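Local atomic coordinates of glycerophosphodiester phosphodiesterase (Cytophaga hutchinsonii ATCC 33406, PDB entry 3CH0), a protein that belongs to the glycerophosphodiester phosphodiesterase family and is built as a TIM-type alpha/beta barrel. Residues 117-129 / 158-171. Numbering follows the deposited sequence.
Sequences FRELIETAEKLSA and VVAEIKKAHITDRF
The F117 and F171 rings meet rim to rim, planes 70° apart, with F117 CZ 3.5 Å from F171 CE2; neither lies over the other's face. I121 CD1 lies over one face of F117, and I162 CD1 over one face of F171. The carbonyl O of V158 and CG1 of I162 also reach the edge of F117. F117 CB already points toward segment 158-171, and with CG anti to the backbone N (chi1 -178°) the ring reaches all three residues.

The R118 guanidinium has K164 CE over one face and the E161 carboxylate at its edge. The grip on the modelled E161 conformer is side-on: R118 NE donates to E161 OE1 (2.8 Å), and R118 NH2 to the syn lone pair of E161 OE2 (2.9 Å). One water donates to E122 OE2, in its modelled conformer, and accepts from K164 NZ; their direct salt bridge is long.

R170 holds E125 end-on, with R170 NH2 2.9 Å from E125 OE1 and R170 NH1 2.8 Å from E125 OE2. A129 O sits above one face of this guanidinium. Y133 OH is hydrogen-bonded to E125 OE2 and I131 O accepts from R170 NH1, which probably helps fix both groups. Between the two arginine-glutamate pairs, I121 CG2 presses on A165 CB at a tight 3.4 Å, and I167 CD1 touches I121 CG1.

The axes of helix 117-127 and residues 158-164 of helix 151-164 run nearly parallel (23°) and come within 10.4 Å, as neighbours on the outside of the barrel. I121 and I167 pack on Y133 of strand 132-137, and F117 and V158 on L44 of strand 39-46.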
ATOM      1  N   PHE A 117     -12.122  -3.222  -0.148  1.00 11.61           N
ATOM      2  CA  PHE A 117     -11.115  -4.056  -0.742  1.00 10.38           C
ATOM      3  C   PHE A 117     -11.725  -4.955  -1.850  1.00 11.66           C
ATOM      4  O   PHE A 117     -11.187  -5.123  -2.934  1.00 11.62           O
ATOM      5  CB  PHE A 117     -10.465  -4.926   0.363  1.00 10.20           C
ATOM      6  CG  PHE A 117      -9.335  -5.847  -0.054  1.00 11.30           C
ATOM      7  CD1 PHE A 117      -8.417  -5.573  -1.044  1.00 11.13           C
ATOM      8  CD2 PHE A 117      -9.138  -7.025   0.677  1.00 10.56           C
ATOM      9  CE1 PHE A 117      -7.373  -6.467  -1.306  1.00 10.68           C
ATOM     10  CE2 PHE A 117      -8.081  -7.890   0.435  1.00 11.51           C
ATOM     11  CZ  PHE A 117      -7.228  -7.625  -0.571  1.00 13.89           C
ATOM     12  N   ARG A 118     -12.891  -5.529  -1.550  1.00 12.38           N
ATOM     13  CA  ARG A 118     -13.588  -6.371  -2.517  1.00 14.17           C
ATOM     14  C   ARG A 118     -13.856  -5.617  -3.832  1.00 11.40           C
ATOM     15  O   ARG A 118     -13.748  -6.222  -4.884  1.00 13.21           O
ATOM     16  CB  ARG A 118     -14.895  -6.908  -1.918  1.00 15.28           C
ATOM     17  CG  ARG A 118     -15.549  -7.986  -2.796  1.00 21.38           C
ATOM     18  CD  ARG A 118     -16.791  -8.460  -2.092  1.00 22.96           C
ATOM     19  NE  ARG A 118     -16.434  -9.272  -0.934  1.00 28.82           N
ATOM     20  CZ  ARG A 118     -17.310  -9.831  -0.103  1.00 34.33           C
ATOM     21  NH1 ARG A 118     -18.637  -9.737  -0.309  1.00 29.59           N
ATOM     22  NH2 ARG A 118     -16.852 -10.521   0.923  1.00 31.49           N
ATOM     23  N   GLU A 119     -14.218  -4.336  -3.782  0.50 12.87           N
ATOM     24  CA  GLU A 119     -14.478  -3.597  -5.025  0.50 14.15           C
ATOM     25  C   GLU A 119     -13.203  -3.392  -5.791  0.50 12.67           C
ATOM     26  O   GLU A 119     -13.153  -3.573  -7.007  0.50 10.84           O
ATOM     27  CB  GLU A 119     -15.131  -2.250  -4.768  0.50 15.20           C
ATOM     28  CG  GLU A 119     -15.449  -1.523  -6.082  0.50 15.19           C
ATOM     29  CD  GLU A 119     -16.189  -0.220  -5.913  0.50 19.63           C
ATOM     30  OE1 GLU A 119     -16.378   0.228  -4.757  0.50 20.10           O
ATOM     31  OE2 GLU A 119     -16.569   0.372  -6.969  0.50 17.17           O
ATOM     32  N   LEU A 120     -12.153  -2.984  -5.079  0.50 13.21           N
ATOM     33  CA  LEU A 120     -10.852  -2.856  -5.691  0.50 12.66           C
ATOM     34  C   LEU A 120     -10.504  -4.130  -6.468  0.50 11.15           C
ATOM     35  O   LEU A 120     -10.154  -4.102  -7.648  0.50 12.34           O
ATOM     36  CB  LEU A 120      -9.785  -2.529  -4.631  0.50 10.90           C
ATOM     37  CG  LEU A 120      -8.348  -2.922  -4.991  0.50  9.89           C
ATOM     38  CD1 LEU A 120      -7.855  -2.317  -6.303  0.50 14.35           C
ATOM     39  CD2 LEU A 120      -7.429  -2.525  -3.837  0.50 13.41           C
ATOM     40  N   ILE A 121     -10.640  -5.291  -5.815  1.00 12.65           N
ATOM     41  CA  ILE A 121     -10.320  -6.568  -6.471  1.00 10.65           C
ATOM     42  C   ILE A 121     -11.217  -6.803  -7.724  1.00 11.72           C
ATOM     43  O   ILE A 121     -10.713  -7.181  -8.803  1.00 14.81           O
ATOM     44  CB  ILE A 121     -10.479  -7.763  -5.524  1.00 11.08           C
ATOM     45  CG1 ILE A 121      -9.482  -7.683  -4.361  1.00 12.50           C
ATOM     46  CG2 ILE A 121     -10.222  -9.100  -6.294  1.00 14.51           C
ATOM     47  CD1 ILE A 121      -9.837  -8.614  -3.158  1.00 12.58           C
ATOM     48  N   GLU A 122     -12.515  -6.591  -7.533  0.50 14.51           N
ATOM     49  CA  GLU A 122     -13.475  -6.927  -8.594  0.50 15.05           C
ATOM     50  C   GLU A 122     -13.287  -5.969  -9.784  0.50 16.87           C
ATOM     51  O   GLU A 122     -13.482  -6.384 -10.925  0.50 17.39           O
ATOM     52  CB  GLU A 122     -14.910  -7.066  -8.042  0.50 14.94           C
ATOM     53  CG  GLU A 122     -15.072  -8.350  -7.143  0.50 15.28           C
ATOM     54  CD  GLU A 122     -16.426  -8.449  -6.411  0.50 16.12           C
ATOM     55  OE1 GLU A 122     -17.304  -7.609  -6.696  0.50 22.78           O
ATOM     56  OE2 GLU A 122     -16.598  -9.345  -5.537  0.50 20.84           O
ATOM     57  N   THR A 123     -12.859  -4.727  -9.535  1.00 15.12           N
ATOM     58  CA  THR A 123     -12.511  -3.780 -10.586  1.00 16.62           C
ATOM     59  C   THR A 123     -11.245  -4.210 -11.317  1.00 15.92           C
ATOM     60  O   THR A 123     -11.202  -4.251 -12.559  1.00 16.53           O
ATOM     61  CB  THR A 123     -12.308  -2.320 -10.023  1.00 18.20           C
ATOM     62  OG1 THR A 123     -13.532  -1.863  -9.447  1.00 21.58           O
ATOM     63  CG2 THR A 123     -11.800  -1.323 -11.097  1.00 21.26           C
ATOM     64  N   ALA A 124     -10.175  -4.474 -10.581  1.00 14.03           N
ATOM     65  CA  ALA A 124      -8.911  -4.824 -11.149  1.00 12.95           C
ATOM     66  C   ALA A 124      -8.998  -6.146 -11.931  1.00 14.12           C
ATOM     67  O   ALA A 124      -8.439  -6.255 -13.013  1.00 14.92           O
ATOM     68  CB  ALA A 124      -7.833  -4.897 -10.053  1.00 13.41           C
ATOM     69  N   GLU A 125      -9.643  -7.151 -11.340  1.00 14.45           N
ATOM     70  CA  GLU A 125      -9.739  -8.445 -11.997  1.00 14.34           C
ATOM     71  C   GLU A 125     -10.540  -8.372 -13.287  1.00 16.82           C
ATOM     72  O   GLU A 125     -10.259  -9.150 -14.198  1.00 17.92           O
ATOM     73  CB  GLU A 125     -10.368  -9.478 -11.073  1.00 14.49           C
ATOM     74  CG  GLU A 125      -9.440  -9.842  -9.918  1.00 13.58           C
ATOM     75  CD  GLU A 125      -8.135 -10.459 -10.377  1.00 15.03           C
ATOM     76  OE1 GLU A 125      -8.176 -11.587 -10.948  1.00 16.70           O
ATOM     77  OE2 GLU A 125      -7.022  -9.852 -10.201  1.00 14.61           O
ATOM     78  N   LYS A 126     -11.562  -7.519 -13.324  1.00 17.12           N
ATOM     79  CA  LYS A 126     -12.336  -7.375 -14.603  1.00 15.54           C
ATOM     80  C   LYS A 126     -11.430  -6.819 -15.701  1.00 19.28           C
ATOM     81  O   LYS A 126     -11.579  -7.162 -16.901  1.00 21.28           O
ATOM     82  CB  LYS A 126     -13.524  -6.434 -14.400  1.00 17.77           C
ATOM     83  CG  LYS A 126     -14.358  -6.206 -15.667  1.00 27.34           C
ATOM     84  N   LEU A 127     -10.509  -5.941 -15.337  1.00 16.80           N
ATOM     85  CA  LEU A 127      -9.656  -5.275 -16.302  1.00 16.22           C
ATOM     86  C   LEU A 127      -8.428  -6.081 -16.662  1.00 19.94           C
ATOM     87  O   LEU A 127      -7.916  -5.932 -17.768  1.00 20.95           O
ATOM     88  CB  LEU A 127      -9.216  -3.922 -15.795  1.00 15.71           C
ATOM     89  CG  LEU A 127     -10.351  -2.885 -15.692  1.00 16.03           C
ATOM     90  CD1 LEU A 127      -9.963  -1.573 -14.908  1.00 21.87           C
ATOM     91  CD2 LEU A 127     -10.811  -2.539 -17.159  1.00 23.53           C
ATOM     92  N   SER A 128      -7.934  -6.918 -15.741  1.00 16.91           N
ATOM     93  CA  SER A 128      -6.719  -7.630 -16.015  1.00 19.34           C
ATOM     94  C   SER A 128      -6.640  -8.924 -15.220  1.00 20.60           C
ATOM     95  O   SER A 128      -6.958  -8.984 -14.024  1.00 24.82           O
ATOM     96  CB  SER A 128      -5.542  -6.738 -15.642  1.00 22.96           C
ATOM     97  OG  SER A 128      -4.328  -7.463 -15.647  1.00 22.13           O
ATOM     98  N   ALA A 129      -6.174  -9.967 -15.878  1.00 19.42           N
ATOM     99  CA  ALA A 129      -5.904 -11.192 -15.168  1.00 21.27           C
ATOM    100  C   ALA A 129      -4.442 -11.273 -14.752  1.00 17.54           C
ATOM    101  O   ALA A 129      -4.085 -12.219 -14.087  1.00 19.86           O
ATOM    102  CB  ALA A 129      -6.253 -12.423 -16.063  1.00 22.33           C
ATOM    103  N   VAL A 158      -8.709  -9.889   5.833  1.00 10.94           N
ATOM    104  CA  VAL A 158      -8.040  -9.582   4.546  1.00 10.12           C
ATOM    105  C   VAL A 158      -7.890 -10.832   3.712  1.00 11.53           C
ATOM    106  O   VAL A 158      -8.167 -10.818   2.495  1.00 12.97           O
ATOM    107  CB  VAL A 158      -6.661  -8.878   4.811  1.00  9.51           C
ATOM    108  CG1 VAL A 158      -5.750  -8.783   3.565  1.00 11.29           C
ATOM    109  CG2 VAL A 158      -6.963  -7.509   5.433  1.00 10.59           C
ATOM    110  N   VAL A 159      -7.397 -11.905   4.341  1.00 10.88           N
ATOM    111  CA  VAL A 159      -7.112 -13.130   3.631  1.00 10.98           C
ATOM    112  C   VAL A 159      -8.400 -13.786   3.068  1.00 12.33           C
ATOM    113  O   VAL A 159      -8.344 -14.330   1.953  1.00 13.13           O
ATOM    114  CB  VAL A 159      -6.259 -14.082   4.473  1.00 13.63           C
ATOM    115  CG1 VAL A 159      -6.205 -15.468   3.783  1.00 11.68           C
ATOM    116  CG2 VAL A 159      -4.862 -13.482   4.687  1.00 10.73           C
ATOM    117  N   ALA A 160      -9.500 -13.678   3.788  1.00 12.53           N
ATOM    118  CA  ALA A 160     -10.781 -14.184   3.312  1.00 12.68           C
ATOM    119  C   ALA A 160     -11.092 -13.562   1.940  1.00 13.47           C
ATOM    120  O   ALA A 160     -11.577 -14.254   1.027  1.00 15.84           O
ATOM    121  CB  ALA A 160     -11.909 -13.919   4.294  1.00 15.40           C
ATOM    122  N   GLU A 161     -10.793 -12.283   1.777  0.50 13.26           N
ATOM    123  CA  GLU A 161     -11.093 -11.598   0.520  0.50 13.78           C
ATOM    124  C   GLU A 161     -10.164 -12.027  -0.620  0.50 13.66           C
ATOM    125  O   GLU A 161     -10.597 -12.126  -1.769  0.50 15.32           O
ATOM    126  CB  GLU A 161     -11.097 -10.078   0.736  0.50 11.66           C
ATOM    127  CG  GLU A 161     -12.150  -9.593   1.719  0.50 17.25           C
ATOM    128  CD  GLU A 161     -13.564 -10.038   1.333  0.50 16.66           C
ATOM    129  OE1 GLU A 161     -13.951  -9.810   0.170  0.50 16.63           O
ATOM    130  OE2 GLU A 161     -14.270 -10.619   2.183  0.50 19.52           O
ATOM    131  N   ILE A 162      -8.883 -12.250  -0.312  1.00 12.62           N
ATOM    132  CA  ILE A 162      -7.908 -12.776  -1.224  1.00 12.62           C
ATOM    133  C   ILE A 162      -8.304 -14.162  -1.748  1.00 14.75           C
ATOM    134  O   ILE A 162      -8.265 -14.408  -2.925  1.00 14.26           O
ATOM    135  CB  ILE A 162      -6.461 -12.815  -0.573  1.00 12.31           C
ATOM    136  CG1 ILE A 162      -5.994 -11.369  -0.300  1.00 13.18           C
ATOM    137  CG2 ILE A 162      -5.428 -13.579  -1.418  1.00 12.24           C
ATOM    138  CD1 ILE A 162      -4.803 -11.278   0.662  1.00 13.97           C
ATOM    139  N   LYS A 163      -8.676 -15.039  -0.838  1.00 15.23           N
ATOM    140  CA  LYS A 163      -9.046 -16.419  -1.192  1.00 16.44           C
ATOM    141  C   LYS A 163     -10.371 -16.431  -1.988  1.00 17.47           C
ATOM    142  O   LYS A 163     -10.475 -17.148  -2.984  1.00 17.73           O
ATOM    143  CB  LYS A 163      -9.171 -17.254   0.093  1.00 17.33           C
ATOM    144  CG  LYS A 163      -7.824 -17.534   0.760  1.00 24.70           C
ATOM    145  CD  LYS A 163      -7.979 -18.440   2.011  1.00 21.37           C
ATOM    146  CE  LYS A 163      -6.629 -18.872   2.651  1.00 30.92           C
ATOM    147  NZ  LYS A 163      -5.730 -19.667   1.784  1.00 26.55           N
ATOM    148  N   LYS A 164     -11.338 -15.622  -1.577  1.00 15.65           N
ATOM    149  CA  LYS A 164     -12.657 -15.546  -2.269  1.00 16.05           C
ATOM    150  C   LYS A 164     -12.451 -15.212  -3.760  1.00 16.90           C
ATOM    151  O   LYS A 164     -13.147 -15.735  -4.646  1.00 19.26           O
ATOM    152  CB  LYS A 164     -13.570 -14.533  -1.588  1.00 19.73           C
ATOM    153  CG  LYS A 164     -14.971 -14.386  -2.176  1.00 21.59           C
ATOM    154  CD  LYS A 164     -15.797 -13.318  -1.492  1.00 26.50           C
ATOM    155  CE  LYS A 164     -17.141 -13.094  -2.250  1.00 28.32           C
ATOM    156  NZ  LYS A 164     -16.928 -12.722  -3.688  1.00 39.59           N
ATOM    157  N   ALA A 165     -11.514 -14.297  -4.040  1.00 16.08           N
ATOM    158  CA  ALA A 165     -11.239 -13.798  -5.406  1.00 14.48           C
ATOM    159  C   ALA A 165     -10.230 -14.623  -6.159  1.00 13.34           C
ATOM    160  O   ALA A 165      -9.896 -14.308  -7.318  1.00 16.39           O
ATOM    161  CB  ALA A 165     -10.760 -12.320  -5.331  1.00 16.38           C
ATOM    162  N   HIS A 166      -9.632 -15.609  -5.486  1.00 14.66           N
ATOM    163  CA  HIS A 166      -8.628 -16.434  -6.076  1.00 15.03           C
ATOM    164  C   HIS A 166      -7.444 -15.660  -6.629  1.00 16.31           C
ATOM    165  O   HIS A 166      -6.900 -15.977  -7.681  1.00 19.02           O
ATOM    166  CB  HIS A 166      -9.267 -17.323  -7.180  1.00 19.70           C
ATOM    167  CG  HIS A 166     -10.370 -18.179  -6.650  1.00 25.31           C
ATOM    168  ND1 HIS A 166     -10.131 -19.419  -6.096  1.00 39.07           N
ATOM    169  CD2 HIS A 166     -11.690 -17.936  -6.482  1.00 37.08           C
ATOM    170  CE1 HIS A 166     -11.268 -19.926  -5.660  1.00 36.27           C
ATOM    171  NE2 HIS A 166     -12.226 -19.039  -5.866  1.00 32.99           N
ATOM    172  N   ILE A 167      -6.998 -14.670  -5.852  1.00 16.61           N
ATOM    173  CA  ILE A 167      -5.868 -13.861  -6.277  1.00 13.80           C
ATOM    174  C   ILE A 167      -4.551 -14.106  -5.481  1.00 13.88           C
ATOM    175  O   ILE A 167      -3.567 -13.411  -5.662  1.00 14.09           O
ATOM    176  CB  ILE A 167      -6.196 -12.329  -6.273  1.00 14.65           C
ATOM    177  CG1 ILE A 167      -6.519 -11.840  -4.851  1.00 13.20           C
ATOM    178  CG2 ILE A 167      -7.338 -11.985  -7.277  1.00 16.52           C
ATOM    179  CD1 ILE A 167      -6.716 -10.344  -4.767  1.00 11.26           C
ATOM    180  N   THR A 168      -4.522 -15.165  -4.685  1.00 13.63           N
ATOM    181  CA  THR A 168      -3.361 -15.498  -3.866  1.00 15.24           C
ATOM    182  C   THR A 168      -2.028 -15.415  -4.567  1.00 18.16           C
ATOM    183  O   THR A 168      -1.104 -14.817  -4.034  1.00 16.47           O
ATOM    184  CB  THR A 168      -3.528 -16.936  -3.287  1.00 16.39           C
ATOM    185  OG1 THR A 168      -4.719 -16.939  -2.507  1.00 18.39           O
ATOM    186  CG2 THR A 168      -2.288 -17.385  -2.506  1.00 16.56           C
ATOM    187  N   ASP A 169      -1.902 -15.976  -5.762  0.50 16.42           N
ATOM    188  CA  ASP A 169      -0.596 -16.055  -6.389  0.50 16.47           C
ATOM    189  C   ASP A 169      -0.145 -14.744  -7.021  0.50 14.62           C
ATOM    190  O   ASP A 169       0.971 -14.664  -7.486  0.50 16.42           O
ATOM    191  CB  ASP A 169      -0.521 -17.189  -7.408  0.50 16.79           C
ATOM    192  CG  ASP A 169      -0.666 -18.557  -6.760  0.50 16.77           C
ATOM    193  OD1 ASP A 169      -0.334 -18.714  -5.549  0.50 20.82           O
ATOM    194  OD2 ASP A 169      -1.082 -19.478  -7.485  0.50 29.13           O
ATOM    195  N   ARG A 170      -1.033 -13.742  -7.031  1.00 13.65           N
ATOM    196  CA  ARG A 170      -0.701 -12.400  -7.524  1.00 13.13           C
ATOM    197  C   ARG A 170      -0.745 -11.343  -6.401  1.00 12.71           C
ATOM    198  O   ARG A 170      -0.802 -10.168  -6.682  1.00 13.80           O
ATOM    199  CB  ARG A 170      -1.630 -12.001  -8.688  1.00 13.47           C
ATOM    200  CG  ARG A 170      -1.219 -12.720  -9.952  1.00 12.08           C
ATOM    201  CD  ARG A 170      -2.083 -12.414 -11.144  1.00 15.30           C
ATOM    202  NE  ARG A 170      -3.397 -12.988 -11.013  1.00 15.02           N
ATOM    203  CZ  ARG A 170      -4.544 -12.323 -10.898  1.00 15.58           C
ATOM    204  NH1 ARG A 170      -4.623 -10.994 -10.914  1.00 14.09           N
ATOM    205  NH2 ARG A 170      -5.681 -13.002 -10.805  1.00 17.22           N
ATOM    206  N   PHE A 171      -0.725 -11.815  -5.156  1.00 12.97           N
ATOM    207  CA  PHE A 171      -0.898 -10.976  -3.997  1.00 11.90           C
ATOM    208  C   PHE A 171       0.346 -10.971  -3.129  1.00 13.65           C
ATOM    209  O   PHE A 171       0.911 -12.022  -2.805  1.00 14.94           O
ATOM    210  CB  PHE A 171      -2.073 -11.417  -3.119  1.00 12.93           C
ATOM    211  CG  PHE A 171      -2.644 -10.264  -2.345  1.00 13.00           C
ATOM    212  CD1 PHE A 171      -2.066  -9.880  -1.131  1.00 12.92           C
ATOM    213  CD2 PHE A 171      -3.694  -9.500  -2.844  1.00 11.90           C
ATOM    214  CE1 PHE A 171      -2.547  -8.711  -0.459  1.00 12.83           C
ATOM    215  CE2 PHE A 171      -4.153  -8.404  -2.150  1.00 14.19           C
ATOM    216  CZ  PHE A 171      -3.593  -8.035  -0.980  1.00 14.64           C
TER
HETATM  217  O   HOH W   1     -14.673 -11.323  -4.595  1.00 27.87           O
HETATM  218  O   HOH W   2     -10.030 -13.498 -10.147  1.00 34.77           O